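Local atomic coordinates of probable branched-chain amino acid ABC transporter, amino acid binding protein (Thermus thermophilus, PDB entry 3LKB), a protein that probably binds branched-chain amino acids, here valine, in the cleft between its two lobes and delivers them to an ABC importer. Residues A158-E161 against D162-A166; K192-Q196 against A197-Y201; P263-R266 against L267-I271; Y275-E279 against N280-S284; I301-A304 against Q305-F308. The protein carries 2 engineered substitutions. All coordinates share one frame; numbering follows the deposited sequence.

Contact 1 of 5, residues A158-E161 against D162-A166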
loop_
_atom_site.group_PDB
_atom_site.type_symbol
_atom_site.label_atom_id
_atom_site.label_comp_id
_atom_site.label_asym_id
_atom_site.label_seq_id
_atom_site.Cartn_x
_atom_site.Cartn_y
_atom_site.Cartn_z
ATOM N N ALA A 158 8.866 -11.668 18.320
ATOM C CA ALA A 158 9.480 -10.819 19.321
ATOM C C ALA A 158 9.082 -10.981 20.791
ATOM O O ALA A 158 9.911 -11.109 21.622
ATOM C CB ALA A 158 9.346 -9.393 18.920
ATOM N N PRO A 159 7.800 -10.927 21.078
ATOM C CA PRO A 159 7.430 -10.964 22.489
ATOM C C PRO A 159 7.119 -12.383 23.023
ATOM O O PRO A 159 6.784 -12.549 24.191
ATOM C CB PRO A 159 6.175 -10.075 22.538
ATOM C CG PRO A 159 5.484 -10.354 21.266
ATOM C CD PRO A 159 6.626 -10.615 20.231
ATOM N N VAL A 160 7.224 -13.392 22.174
ATOM C CA VAL A 160 6.881 -14.763 22.580
ATOM C C VAL A 160 7.587 -15.282 23.852
ATOM O O VAL A 160 6.928 -15.758 24.767
ATOM C CB VAL A 160 7.022 -15.693 21.392
ATOM C CG1 VAL A 160 6.778 -17.142 21.783
ATOM C CG2 VAL A 160 6.009 -15.268 20.361
ATOM N N GLU A 161 8.910 -15.166 23.940
ATOM C CA GLU A 161 9.615 -15.594 25.149
ATOM C C GLU A 161 9.250 -14.838 26.447
ATOM O O GLU A 161 9.083 -15.467 27.501
ATOM C CB GLU A 161 11.119 -15.615 24.918
ATOM C CG GLU A 161 11.546 -16.865 24.073
ATOM C CD GLU A 161 10.839 -18.216 24.496
ATOM O OE1 GLU A 161 11.031 -18.661 25.678
ATOM O OE2 GLU A 161 10.114 -18.806 23.628
ATOM N N ASP A 162 9.094 -13.518 26.382
ATOM C CA ASP A 162 8.671 -12.773 27.563
ATOM C C ASP A 162 7.269 -13.156 27.971
ATOM O O ASP A 162 6.950 -13.188 29.154
ATOM C CB ASP A 162 8.865 -11.255 27.377
ATOM C CG ASP A 162 10.345 -10.881 27.277
ATOM O OD1 ASP A 162 11.160 -11.507 27.979
ATOM O OD2 ASP A 162 10.727 -9.999 26.487
ATOM N N ALA A 163 6.446 -13.535 27.005
ATOM C CA ALA A 163 5.090 -13.973 27.324
ATOM C C ALA A 163 5.072 -15.330 28.033
ATOM O O ALA A 163 4.314 -15.537 28.966
ATOM C CB ALA A 163 4.247 -14.018 26.083
ATOM N N ARG A 164 5.903 -16.261 27.581
ATOM C CA ARG A 164 5.917 -17.570 28.186
ATOM C C ARG A 164 6.344 -17.404 29.634
ATOM O O ARG A 164 5.679 -17.910 30.572
ATOM C CB ARG A 164 6.842 -18.543 27.445
ATOM C CG ARG A 164 6.355 -18.940 26.047
ATOM C CD ARG A 164 7.148 -20.167 25.552
ATOM N NE ARG A 164 6.961 -20.550 24.141
ATOM C CZ ARG A 164 6.008 -21.388 23.713
ATOM N NH1 ARG A 164 5.139 -21.893 24.586
ATOM N NH2 ARG A 164 5.906 -21.711 22.413
ATOM N N LYS A 165 7.429 -16.680 29.852
ATOM C CA LYS A 165 7.835 -16.600 31.220
ATOM C C LYS A 165 6.878 -15.792 32.089
ATOM O O LYS A 165 6.710 -16.145 33.241
ATOM C CB LYS A 165 9.327 -16.294 31.418
ATOM C CG LYS A 165 9.818 -14.986 31.038
ATOM C CD LYS A 165 10.657 -15.086 29.745
ATOM C CE LYS A 165 11.863 -15.992 29.872
ATOM N NZ LYS A 165 13.126 -15.210 29.631
ATOM N N ALA A 166 6.226 -14.754 31.541
ATOM C CA ALA A 166 5.185 -14.033 32.272
ATOM C C ALA A 166 3.984 -14.923 32.560
ATOM O O ALA A 166 3.438 -14.859 33.644
ATOM C CB ALA A 166 4.752 -12.746 31.524
#

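Contact 2 of 5, residues K192-Q196 against A197-Y201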
loop_
_atom_site.group_PDB
_atom_site.type_symbol
_atom_site.label_atom_id
_atom_site.label_comp_id
_atom_site.label_asym_id
_atom_site.label_seq_id
_atom_site.Cartn_x
_atom_site.Cartn_y
_atom_site.Cartn_z
ATOM N N LYS A 192 -11.088 -23.540 15.476
ATOM C CA LYS A 192 -11.634 -24.841 15.963
ATOM C C LYS A 192 -10.625 -25.610 16.835
ATOM O O LYS A 192 -11.001 -26.184 17.824
ATOM C CB LYS A 192 -12.075 -25.733 14.794
ATOM C CG LYS A 192 -13.552 -25.838 14.492
ATOM C CD LYS A 192 -14.319 -24.545 14.589
ATOM C CE LYS A 192 -15.437 -24.506 13.501
ATOM N NZ LYS A 192 -16.782 -25.145 13.787
ATOM N N ARG A 193 -9.350 -25.578 16.469
ATOM C CA ARG A 193 -8.254 -26.092 17.291
ATOM C C ARG A 193 -8.235 -25.453 18.684
ATOM O O ARG A 193 -8.173 -26.170 19.691
ATOM C CB ARG A 193 -6.902 -25.852 16.599
ATOM C CG ARG A 193 -6.121 -27.090 16.140
ATOM C CD ARG A 193 -5.610 -27.896 17.368
ATOM N NE ARG A 193 -6.695 -28.663 18.029
ATOM C CZ ARG A 193 -6.561 -29.513 19.064
ATOM N NH1 ARG A 193 -5.370 -29.754 19.637
ATOM N NH2 ARG A 193 -7.646 -30.132 19.524
ATOM N N PHE A 194 -8.306 -24.119 18.732
ATOM C CA PHE A 194 -8.338 -23.347 20.004
ATOM C C PHE A 194 -9.549 -23.680 20.857
ATOM O O PHE A 194 -9.440 -23.873 22.050
ATOM C CB PHE A 194 -8.339 -21.840 19.718
ATOM C CG PHE A 194 -7.010 -21.305 19.238
ATOM C CD1 PHE A 194 -5.915 -22.163 19.019
ATOM C CD2 PHE A 194 -6.868 -19.955 18.957
ATOM C CE1 PHE A 194 -4.687 -21.683 18.588
ATOM C CE2 PHE A 194 -5.640 -19.429 18.514
ATOM C CZ PHE A 194 -4.539 -20.287 18.325
ATOM N N GLU A 195 -10.708 -23.750 20.217
ATOM C CA GLU A 195 -11.921 -24.081 20.901
ATOM C C GLU A 195 -11.818 -25.497 21.509
ATOM O O GLU A 195 -12.241 -25.675 22.627
ATOM C CB GLU A 195 -13.123 -23.953 19.966
ATOM C CG GLU A 195 -14.226 -24.957 20.309
ATOM C CD GLU A 195 -15.608 -24.445 20.026
ATOM O OE1 GLU A 195 -16.156 -24.816 18.959
ATOM O OE2 GLU A 195 -16.147 -23.670 20.858
ATOM N N GLN A 196 -11.230 -26.478 20.802
ATOM C CA GLN A 196 -11.121 -27.860 21.342
ATOM C C GLN A 196 -10.242 -27.910 22.583
ATOM O O GLN A 196 -10.526 -28.644 23.568
ATOM C CB GLN A 196 -10.573 -28.861 20.315
ATOM C CG GLN A 196 -11.484 -29.047 19.149
ATOM C CD GLN A 196 -10.922 -30.028 18.121
ATOM O OE1 GLN A 196 -9.880 -29.770 17.488
ATOM N NE2 GLN A 196 -11.624 -31.169 17.939
ATOM N N ALA A 197 -9.181 -27.117 22.529
ATOM C CA ALA A 197 -8.191 -27.085 23.588
ATOM C C ALA A 197 -8.668 -26.195 24.713
ATOM O O ALA A 197 -7.953 -26.007 25.673
ATOM C CB ALA A 197 -6.860 -26.596 23.036
ATOM N N GLY A 198 -9.864 -25.620 24.578
ATOM C CA GLY A 198 -10.415 -24.743 25.629
ATOM C C GLY A 198 -9.762 -23.366 25.791
ATOM O O GLY A 198 -9.844 -22.766 26.857
ATOM N N VAL A 199 -9.126 -22.855 24.738
ATOM C CA VAL A 199 -8.564 -21.513 24.747
ATOM C C VAL A 199 -9.641 -20.488 25.102
ATOM O O VAL A 199 -10.742 -20.575 24.621
ATOM C CB VAL A 199 -7.849 -21.177 23.386
ATOM C CG1 VAL A 199 -7.446 -19.704 23.265
ATOM C CG2 VAL A 199 -6.610 -22.063 23.228
ATOM N N GLU A 200 -9.309 -19.513 25.945
ATOM C CA GLU A 200 -10.321 -18.544 26.361
ATOM C C GLU A 200 -9.933 -17.124 26.018
ATOM O O GLU A 200 -10.756 -16.222 26.047
ATOM C CB GLU A 200 -10.641 -18.690 27.843
ATOM C CG GLU A 200 -9.574 -19.356 28.658
ATOM C CD GLU A 200 -10.105 -19.937 29.984
ATOM O OE1 GLU A 200 -9.275 -20.418 30.818
ATOM O OE2 GLU A 200 -11.347 -19.897 30.178
ATOM N N TYR A 201 -8.659 -16.947 25.691
ATOM C CA TYR A 201 -8.121 -15.646 25.407
ATOM C C TYR A 201 -7.128 -15.863 24.316
ATOM O O TYR A 201 -6.255 -16.712 24.435
ATOM C CB TYR A 201 -7.388 -15.095 26.615
ATOM C CG TYR A 201 -8.305 -14.726 27.744
ATOM C CD1 TYR A 201 -8.729 -13.408 27.913
ATOM C CD2 TYR A 201 -8.743 -15.691 28.657
ATOM C CE1 TYR A 201 -9.577 -13.065 28.952
ATOM C CE2 TYR A 201 -9.591 -15.353 29.728
ATOM C CZ TYR A 201 -10.001 -14.044 29.867
ATOM O OH TYR A 201 -10.840 -13.695 30.900
#

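Contact 3 of 5, residues P263-R266 against L267-I271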
loop_
_atom_site.group_PDB
_atom_site.type_symbol
_atom_site.label_atom_id
_atom_site.label_comp_id
_atom_site.label_asym_id
_atom_site.label_seq_id
_atom_site.Cartn_x
_atom_site.Cartn_y
_atom_site.Cartn_z
ATOM N N PRO A 263 -2.335 18.685 21.959
ATOM C CA PRO A 263 -1.776 19.452 20.862
ATOM C C PRO A 263 -1.205 18.588 19.735
ATOM O O PRO A 263 -1.200 19.020 18.563
ATOM C CB PRO A 263 -0.661 20.304 21.530
ATOM C CG PRO A 263 -0.566 19.868 22.973
ATOM C CD PRO A 263 -1.873 19.173 23.278
ATOM N N GLY A 264 -0.768 17.373 20.062
ATOM C CA GLY A 264 -0.068 16.561 19.080
ATOM C C GLY A 264 -1.062 15.927 18.156
ATOM O O GLY A 264 -0.907 16.008 16.940
ATOM N N ILE A 265 -2.101 15.308 18.735
ATOM C CA ILE A 265 -3.242 14.803 17.952
ATOM C C ILE A 265 -3.845 15.919 17.082
ATOM O O ILE A 265 -4.125 15.718 15.909
ATOM C CB ILE A 265 -4.339 14.148 18.815
ATOM C CG1 ILE A 265 -3.755 13.030 19.684
ATOM C CG2 ILE A 265 -5.425 13.603 17.932
ATOM C CD1 ILE A 265 -3.050 11.882 18.903
ATOM N N ARG A 266 -3.997 17.102 17.654
ATOM C CA ARG A 266 -4.490 18.250 16.903
ATOM C C ARG A 266 -3.586 18.530 15.691
ATOM O O ARG A 266 -4.062 18.677 14.568
ATOM C CB ARG A 266 -4.555 19.462 17.855
ATOM C CG ARG A 266 -5.872 20.247 17.862
ATOM C CD ARG A 266 -6.408 20.540 19.249
ATOM N NE ARG A 266 -5.496 21.285 20.138
ATOM C CZ ARG A 266 -5.415 21.034 21.449
ATOM N NH1 ARG A 266 -6.168 20.077 21.971
ATOM N NH2 ARG A 266 -4.589 21.699 22.240
ATOM N N LEU A 267 -2.278 18.549 15.928
ATOM C CA LEU A 267 -1.290 18.780 14.877
ATOM C C LEU A 267 -1.302 17.698 13.796
ATOM O O LEU A 267 -1.220 17.998 12.600
ATOM C CB LEU A 267 0.113 18.920 15.496
ATOM C CG LEU A 267 1.244 19.256 14.527
ATOM C CD1 LEU A 267 0.975 20.683 14.059
ATOM C CD2 LEU A 267 2.668 19.105 15.167
ATOM N N GLN A 268 -1.397 16.433 14.203
ATOM C CA GLN A 268 -1.487 15.354 13.221
ATOM C C GLN A 268 -2.631 15.629 12.228
ATOM O O GLN A 268 -2.429 15.498 11.017
ATOM C CB GLN A 268 -1.579 13.984 13.946
ATOM C CG GLN A 268 -2.668 13.000 13.508
ATOM C CD GLN A 268 -2.529 11.623 14.155
ATOM O OE1 GLN A 268 -3.173 10.660 13.732
ATOM N NE2 GLN A 268 -1.707 11.525 15.185
ATOM N N LYS A 269 -3.786 16.056 12.758
ATOM C CA LYS A 269 -4.997 16.373 11.998
ATOM C C LYS A 269 -4.772 17.538 11.034
ATOM O O LYS A 269 -5.016 17.434 9.814
ATOM C CB LYS A 269 -6.143 16.722 12.968
ATOM C CG LYS A 269 -7.146 15.608 13.355
ATOM C CD LYS A 269 -6.509 14.246 13.466
ATOM C CE LYS A 269 -6.975 13.450 14.724
ATOM N NZ LYS A 269 -8.312 13.829 15.376
ATOM N N GLU A 270 -4.225 18.617 11.580
ATOM C CA GLU A 270 -3.873 19.799 10.830
ATOM C C GLU A 270 -2.903 19.469 9.695
ATOM O O GLU A 270 -3.139 19.852 8.543
ATOM C CB GLU A 270 -3.273 20.865 11.765
ATOM C CG GLU A 270 -2.692 22.087 11.021
ATOM C CD GLU A 270 -2.129 23.237 11.923
ATOM O OE1 GLU A 270 -2.073 23.149 13.179
ATOM O OE2 GLU A 270 -1.709 24.260 11.322
ATOM N N ILE A 271 -1.833 18.748 10.014
ATOM C CA ILE A 271 -0.845 18.387 8.999
ATOM C C ILE A 271 -1.468 17.444 7.964
ATOM O O ILE A 271 -1.321 17.599 6.741
ATOM C CB ILE A 271 0.422 17.798 9.661
ATOM C CG1 ILE A 271 1.211 18.919 10.386
ATOM C CG2 ILE A 271 1.273 17.064 8.652
ATOM C CD1 ILE A 271 2.442 18.410 11.169
#

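Contact 4 of 5, residues Y275-E279 against N280-S284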
loop_
_atom_site.group_PDB
_atom_site.type_symbol
_atom_site.label_atom_id
_atom_site.label_comp_id
_atom_site.label_asym_id
_atom_site.label_seq_id
_atom_site.Cartn_x
_atom_site.Cartn_y
_atom_site.Cartn_z
ATOM N N TYR A 275 -1.898 18.407 3.708
ATOM C CA TYR A 275 -1.317 17.745 2.527
ATOM C C TYR A 275 -2.278 16.747 1.861
ATOM O O TYR A 275 -1.851 15.864 1.103
ATOM C CB TYR A 275 0.054 17.080 2.842
ATOM C CG TYR A 275 1.049 18.035 3.472
ATOM C CD1 TYR A 275 1.492 19.182 2.767
ATOM C CD2 TYR A 275 1.516 17.832 4.781
ATOM C CE1 TYR A 275 2.377 20.108 3.344
ATOM C CE2 TYR A 275 2.431 18.733 5.381
ATOM C CZ TYR A 275 2.849 19.882 4.656
ATOM O OH TYR A 275 3.708 20.793 5.208
ATOM N N GLY A 276 -3.571 16.891 2.165
ATOM C CA GLY A 276 -4.649 16.117 1.521
ATOM C C GLY A 276 -4.592 14.606 1.740
ATOM O O GLY A 276 -4.927 13.841 0.843
ATOM N N ARG A 277 -4.161 14.164 2.921
ATOM C CA ARG A 277 -4.161 12.732 3.198
ATOM C C ARG A 277 -5.597 12.240 3.281
ATOM O O ARG A 277 -6.488 13.005 3.661
ATOM C CB ARG A 277 -3.404 12.409 4.500
ATOM C CG ARG A 277 -1.918 12.709 4.410
ATOM C CD ARG A 277 -1.310 11.904 3.307
ATOM N NE ARG A 277 0.131 11.992 3.401
ATOM C CZ ARG A 277 0.997 11.343 2.639
ATOM N NH1 ARG A 277 0.589 10.496 1.678
ATOM N NH2 ARG A 277 2.289 11.550 2.858
ATOM N N PRO A 278 -5.830 10.970 2.912
ATOM C CA PRO A 278 -7.177 10.403 3.117
ATOM C C PRO A 278 -7.513 10.313 4.591
ATOM O O PRO A 278 -6.616 10.093 5.435
ATOM C CB PRO A 278 -7.095 9.004 2.527
ATOM C CG PRO A 278 -5.725 8.861 1.955
ATOM C CD PRO A 278 -4.899 10.052 2.232
ATOM N N GLU A 279 -8.797 10.451 4.894
ATOM C CA GLU A 279 -9.288 10.427 6.259
ATOM C C GLU A 279 -8.758 9.274 7.107
ATOM O O GLU A 279 -8.382 9.478 8.276
ATOM C CB GLU A 279 -10.813 10.422 6.300
ATOM C CG GLU A 279 -11.314 11.423 7.315
ATOM C CD GLU A 279 -11.041 12.879 6.861
ATOM O OE1 GLU A 279 -11.769 13.334 5.932
ATOM O OE2 GLU A 279 -10.109 13.559 7.418
ATOM N N ASN A 280 -8.722 8.083 6.515
ATOM C CA ASN A 280 -8.263 6.911 7.232
ATOM C C ASN A 280 -6.751 6.905 7.537
ATOM O O ASN A 280 -6.344 6.216 8.458
ATOM C CB ASN A 280 -8.719 5.592 6.566
ATOM C CG ASN A 280 -7.894 5.243 5.346
ATOM O OD1 ASN A 280 -8.017 5.873 4.303
ATOM N ND2 ASN A 280 -7.035 4.229 5.480
ATOM N N PHE A 281 -5.946 7.668 6.788
ATOM C CA PHE A 281 -4.551 7.927 7.182
ATOM C C PHE A 281 -4.492 8.882 8.354
ATOM O O PHE A 281 -3.800 8.602 9.322
ATOM C CB PHE A 281 -3.698 8.477 6.025
ATOM C CG PHE A 281 -3.158 7.415 5.163
ATOM C CD1 PHE A 281 -1.791 7.275 4.971
ATOM C CD2 PHE A 281 -4.016 6.502 4.563
ATOM C CE1 PHE A 281 -1.297 6.238 4.195
ATOM C CE2 PHE A 281 -3.522 5.473 3.796
ATOM C CZ PHE A 281 -2.155 5.335 3.631
ATOM N N ILE A 282 -5.217 9.999 8.252
ATOM C CA ILE A 282 -5.246 11.036 9.271
ATOM C C ILE A 282 -5.539 10.383 10.637
ATOM O O ILE A 282 -4.909 10.724 11.642
ATOM C CB ILE A 282 -6.364 12.111 9.030
ATOM C CG1 ILE A 282 -6.151 13.016 7.781
ATOM C CG2 ILE A 282 -6.597 12.939 10.276
ATOM C CD1 ILE A 282 -4.758 13.208 7.401
ATOM N N GLU A 283 -6.462 9.426 10.674
ATOM C CA GLU A 283 -6.851 8.857 11.958
ATOM C C GLU A 283 -6.089 7.617 12.417
ATOM O O GLU A 283 -6.352 7.098 13.498
ATOM C CB GLU A 283 -8.363 8.635 12.035
ATOM C CG GLU A 283 -8.944 7.754 10.991
ATOM C CD GLU A 283 -10.503 7.776 10.969
ATOM O OE1 GLU A 283 -11.090 6.788 10.431
ATOM O OE2 GLU A 283 -11.121 8.777 11.473
ATOM N N SER A 284 -5.172 7.122 11.592
ATOM C CA SER A 284 -4.480 5.922 11.956
ATOM C C SER A 284 -3.563 6.177 13.135
ATOM O O SER A 284 -2.898 7.204 13.192
ATOM C CB SER A 284 -3.665 5.443 10.779
ATOM O OG SER A 284 -3.144 4.159 11.040
#

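Contact 5 of 5, residues I301-A304 against Q305-F308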
loop_
_atom_site.group_PDB
_atom_site.type_symbol
_atom_site.label_atom_id
_atom_site.label_comp_id
_atom_site.label_asym_id
_atom_site.label_seq_id
_atom_site.Cartn_x
_atom_site.Cartn_y
_atom_site.Cartn_z
ATOM N N ILE A 301 17.663 17.147 16.151
ATOM C CA ILE A 301 18.367 18.007 15.204
ATOM C C ILE A 301 18.335 19.488 15.627
ATOM O O ILE A 301 19.304 20.178 15.533
ATOM C CB ILE A 301 17.852 17.856 13.707
ATOM C CG1 ILE A 301 18.142 16.506 13.077
ATOM C CG2 ILE A 301 18.349 18.916 12.849
ATOM C CD1 ILE A 301 18.598 15.597 13.970
ATOM N N ARG A 302 17.198 19.932 16.097
ATOM C CA ARG A 302 17.019 21.272 16.573
ATOM C C ARG A 302 17.861 21.561 17.803
ATOM O O ARG A 302 18.486 22.556 17.877
ATOM C CB ARG A 302 15.539 21.603 16.833
ATOM C CG ARG A 302 15.284 23.026 17.127
ATOM C CD ARG A 302 13.959 23.323 17.693
ATOM N NE ARG A 302 13.819 22.762 18.985
ATOM C CZ ARG A 302 14.181 23.325 20.115
ATOM N NH1 ARG A 302 14.692 24.519 20.148
ATOM N NH2 ARG A 302 14.015 22.665 21.203
ATOM N N ARG A 303 17.858 20.651 18.744
ATOM C CA ARG A 303 18.687 20.755 19.904
ATOM C C ARG A 303 20.156 20.683 19.578
ATOM O O ARG A 303 20.925 21.427 20.075
ATOM C CB ARG A 303 18.281 19.768 20.964
ATOM C CG ARG A 303 17.071 20.158 21.692
ATOM C CD ARG A 303 16.403 18.999 22.178
ATOM N NE ARG A 303 15.138 19.221 22.804
ATOM C CZ ARG A 303 14.823 18.732 23.970
ATOM N NH1 ARG A 303 15.729 18.105 24.613
ATOM N NH2 ARG A 303 13.646 18.897 24.463
ATOM N N ALA A 304 20.523 19.808 18.686
ATOM C CA ALA A 304 21.875 19.839 18.167
ATOM C C ALA A 304 22.259 21.235 17.593
ATOM O O ALA A 304 23.403 21.682 17.774
ATOM C CB ALA A 304 22.109 18.692 17.113
ATOM N N GLN A 305 21.333 21.929 16.924
ATOM C CA GLN A 305 21.729 23.191 16.296
ATOM C C GLN A 305 21.907 24.274 17.304
ATOM O O GLN A 305 22.812 25.098 17.186
ATOM C CB GLN A 305 20.720 23.670 15.277
ATOM C CG GLN A 305 21.150 23.346 13.896
ATOM C CD GLN A 305 21.833 24.486 13.163
ATOM O OE1 GLN A 305 22.971 24.336 12.689
ATOM N NE2 GLN A 305 21.128 25.598 13.013
ATOM N N GLU A 306 20.999 24.290 18.265
ATOM C CA GLU A 306 21.029 25.243 19.332
ATOM C C GLU A 306 22.307 25.082 20.173
ATOM O O GLU A 306 22.984 26.058 20.423
ATOM C CB GLU A 306 19.749 25.082 20.151
ATOM C CG GLU A 306 19.846 25.385 21.660
ATOM C CD GLU A 306 18.941 24.440 22.499
ATOM O OE1 GLU A 306 19.336 23.238 22.695
ATOM O OE2 GLU A 306 17.846 24.921 22.945
ATOM N N ARG A 307 22.657 23.854 20.558
ATOM C CA ARG A 307 23.811 23.626 21.426
ATOM C C ARG A 307 25.134 23.742 20.643
ATOM O O ARG A 307 26.000 24.516 21.029
ATOM C CB ARG A 307 23.711 22.284 22.166
ATOM C CG ARG A 307 24.180 22.252 23.638
ATOM C CD ARG A 307 23.687 20.927 24.378
ATOM N NE ARG A 307 22.218 20.911 24.633
ATOM C CZ ARG A 307 21.442 19.831 24.851
ATOM N NH1 ARG A 307 21.948 18.598 24.861
ATOM N NH2 ARG A 307 20.128 19.993 25.063
ATOM N N PHE A 308 25.281 23.008 19.537
ATOM C CA PHE A 308 26.576 22.883 18.887
ATOM C C PHE A 308 26.744 23.688 17.615
ATOM O O PHE A 308 27.876 23.896 17.159
ATOM C CB PHE A 308 26.885 21.428 18.613
ATOM C CG PHE A 308 26.868 20.572 19.839
ATOM C CD1 PHE A 308 27.983 20.501 20.662
ATOM C CD2 PHE A 308 25.735 19.841 20.175
ATOM C CE1 PHE A 308 27.975 19.715 21.808
ATOM C CE2 PHE A 308 25.712 19.047 21.302
ATOM C CZ PHE A 308 26.832 18.981 22.127
HETATM O O HOH W 1 18.731 17.236 24.797
#

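Contact 1 of 5, residues A158-E161 against D162-A166
Pro159 O accepts the backbone N-H of Ala163 at 3.0 Å, and one residue further on Val160 O takes Arg164 N, also at 3.0 Å. Packing is close beside these bonds: CB of Ala163 rests 3.5 Å from Pro159 O. The same side of the turn is laid on helix 126-140, with Pro159 against Ser127 and Ala163 against Val130. Asp162 is buried here as well, and its OD2 is hydrogen-bonded to Ser127 OG, so its carboxylate is held from outside the turn. The solvent side is looser. Glu161 and Arg164 are both exposed, and their charges meet in a long salt bridge, OE2 of Glu161 standing 3.6 Å from NE of Arg164. The oxygen comes to the edge of the guanidinium, near its plane, with the two flat groups turned 33° apart. Glu161 brings its carboxylate there through a bend at CB-CG (chi2 -43°), whereas Arg164 runs extended alongside Val160, whose CG1 lies 4.1 Å from NE. One buried and one charged flank mark the amphipathic opening turns of alpha-helix 160-170, in a periplasmic binding protein whose bound valine is about 9 Å from the side chain of Pro159.

Contact 2 of 5, residues K192-Q196 against A197-Y201
Phe194 and Val199 supply the apolar part of this helix end. Their CB atoms are 3.8 Å apart, and CG2 of Val199 reaches CG of Phe194 at 4.1 Å, the two side chains lying at a slant to one another. With its CG anti to the carbonyl carbon (chi1 -73°), Phe194 sends its ring away from the turn towards strands 145-150 and 173-179, where Val149 and Gln178 receive it; Val199 is packed on Ala147 and Val175.

Backbone bonds form the second group. Val199 N is bonded to Phe194 O at 2.9 Å, and inside that loop Gly198 N is bonded to Glu195 O at 3.1 Å. Ala197 N still keeps the helical bond to Arg193 O, at 3.2 Å, so the chain leaves helical geometry only at Gly198. That residue has a positive phi of 72°, easily reached without a side chain.

The side-chain polar bonds stay on the outer surface. OE1 of Gln196 accepts NH2 of Arg193 at 3.0 Å and, weakly, NE at 3.4 Å; it lies near the guanidinium plane, while NH2 stands above the plane of the Gln196 amide. The two nested backbone bonds and the positive phi of Gly198 make a Schellman motif, accompanied by the apolar contact of Phe194 with Val199, and it ends helix 188-196 ahead of strand 201-205.

Contact 3 of 5, residues P263-R266 against L267-I271
Gly264 O takes the N-H of Gln268 at 2.8 Å in a nearly straight bond (163°), the shortest across the two segments. Leu267 N follows at 2.9 Å from Pro263 O, Glu270 N at 3.0 Å from Arg266 O, and Lys269 N at 3.2 Å from Ile265 O. This unbroken i to i+4 ladder makes the first turns of alpha-helix 263-274, which is set against helices 21-41 and 285-308. Around the ladder, CB of Leu267 sits 3.3 Å from Pro263 O, while the leucine side chain packs on Trp37 of helix 21-41. Ile265 and Lys269 run side by side: CG2 of the isoleucine, anti to its own N (chi1 -55° for CG1), meets CE of the lysine at 3.6 Å. Bends along the lysine chain carry NZ on to Ala258 O, its hydrogen-bonded acceptor. A serine in place of Lys269 would probably leave Ala258 O without this donor and uncover the CG2 methyl of Ile265.

Contact 4 of 5, residues Y275-E279 against N280-S284
Pro278 O is gripped by two backbone donors: Ile282 N at 3.1 Å in a straight bond (166°), and Phe281 N at 2.9 Å in a weak, bent one. Glu283 N adds a bond to Glu279 O, also 3.1 Å. Pro278 thus stands at the N-cap of helix 279-282. Its ring lies alongside Phe281, whose CD2 is 3.9 Å from CG of Pro278. Ile282 approaches Arg277 instead: its CG1 is anti to the carbonyl carbon (chi1 -68°), and a chi2 of -28°, well off a staggered value, then swings CD1 to 3.3 Å from CB of Arg277. These two residues, just before the cap and four beyond it, occupy the positions of a hydrophobic staple, the arginine contributing its aliphatic base. An alanine replacing Ile282 would probably open a gap beside CB of Arg277 and remove the apolar contact across the helix start. The polar end of Arg277 is tied elsewhere: NE makes a salt bridge with Asp33 of helix 21-41, and NH1 is hydrogen-bonded to OE1 of Gln57 of the second subunit, which also packs on Pro278 and Phe281. One arginine therefore splits its chemistry, apolar stem to the helix start, charged head to the neighbouring helix and subunit interface.

Contact 5 of 5, residues I301-A304 against Q305-F308
The side chains of Glu306 and Arg303 run in the same direction near the C-terminal end of the long alpha-helix 285-308, OE1 of the glutamate 4.0 Å from CG of the arginine, so the carboxylate meets the aliphatic stem and not the charged head. Within the helix, Arg302 O receives Glu306 N at 3.1 Å and, weakly, Gln305 N, while Arg307 N is bonded to Arg303 O at 3.0 Å. The heads of Arg303 and Arg307 are bridged by a water: it accepts from NH1 of Arg303 and from NH2 of Arg307, each at 3.1 Å, and probably eases the closeness of the two like charges. What positions Arg303 lies one turn back, where Glu299 OE2 makes salt bridges with its NE and with NH2 of Arg302; Asn327 O takes a further bond from Arg303 NH1. An extended chain from CG to NE (chi3 -174°) carries the guanidinium out to these partners. Further along, Ala304 O accepts Phe308 N at 2.9 Å and stands near the plane of the phenyl ring, 3.8 Å from CD2 at its edge.

In the fold
The five contacts follow one another along the chain, each within a single local stretch. Contact 1 opens helix 160-170 and contact 2 closes helix 188-196, their centres 20 Å apart; these helices connect strands 145-150, 173-179 and 201-205 of the mixed sheet. Contacts 3, 4 and 5 lie on the opposite side of the chain's centre from contact 1: contact 3 on helix 263-274, contact 4 spanning the loop into helix 279-282, contact 5 on helix 285-308. Contacts 3 and 4 touch, CD of Lys269 meeting CG2 of Ile282 at 3.4 Å, whereas contacts 2 and 5 have centres 55 Å apart. This spread is consistent with the two-lobed fold of periplasmic binding proteins, with contact 4 also meeting the second subunit.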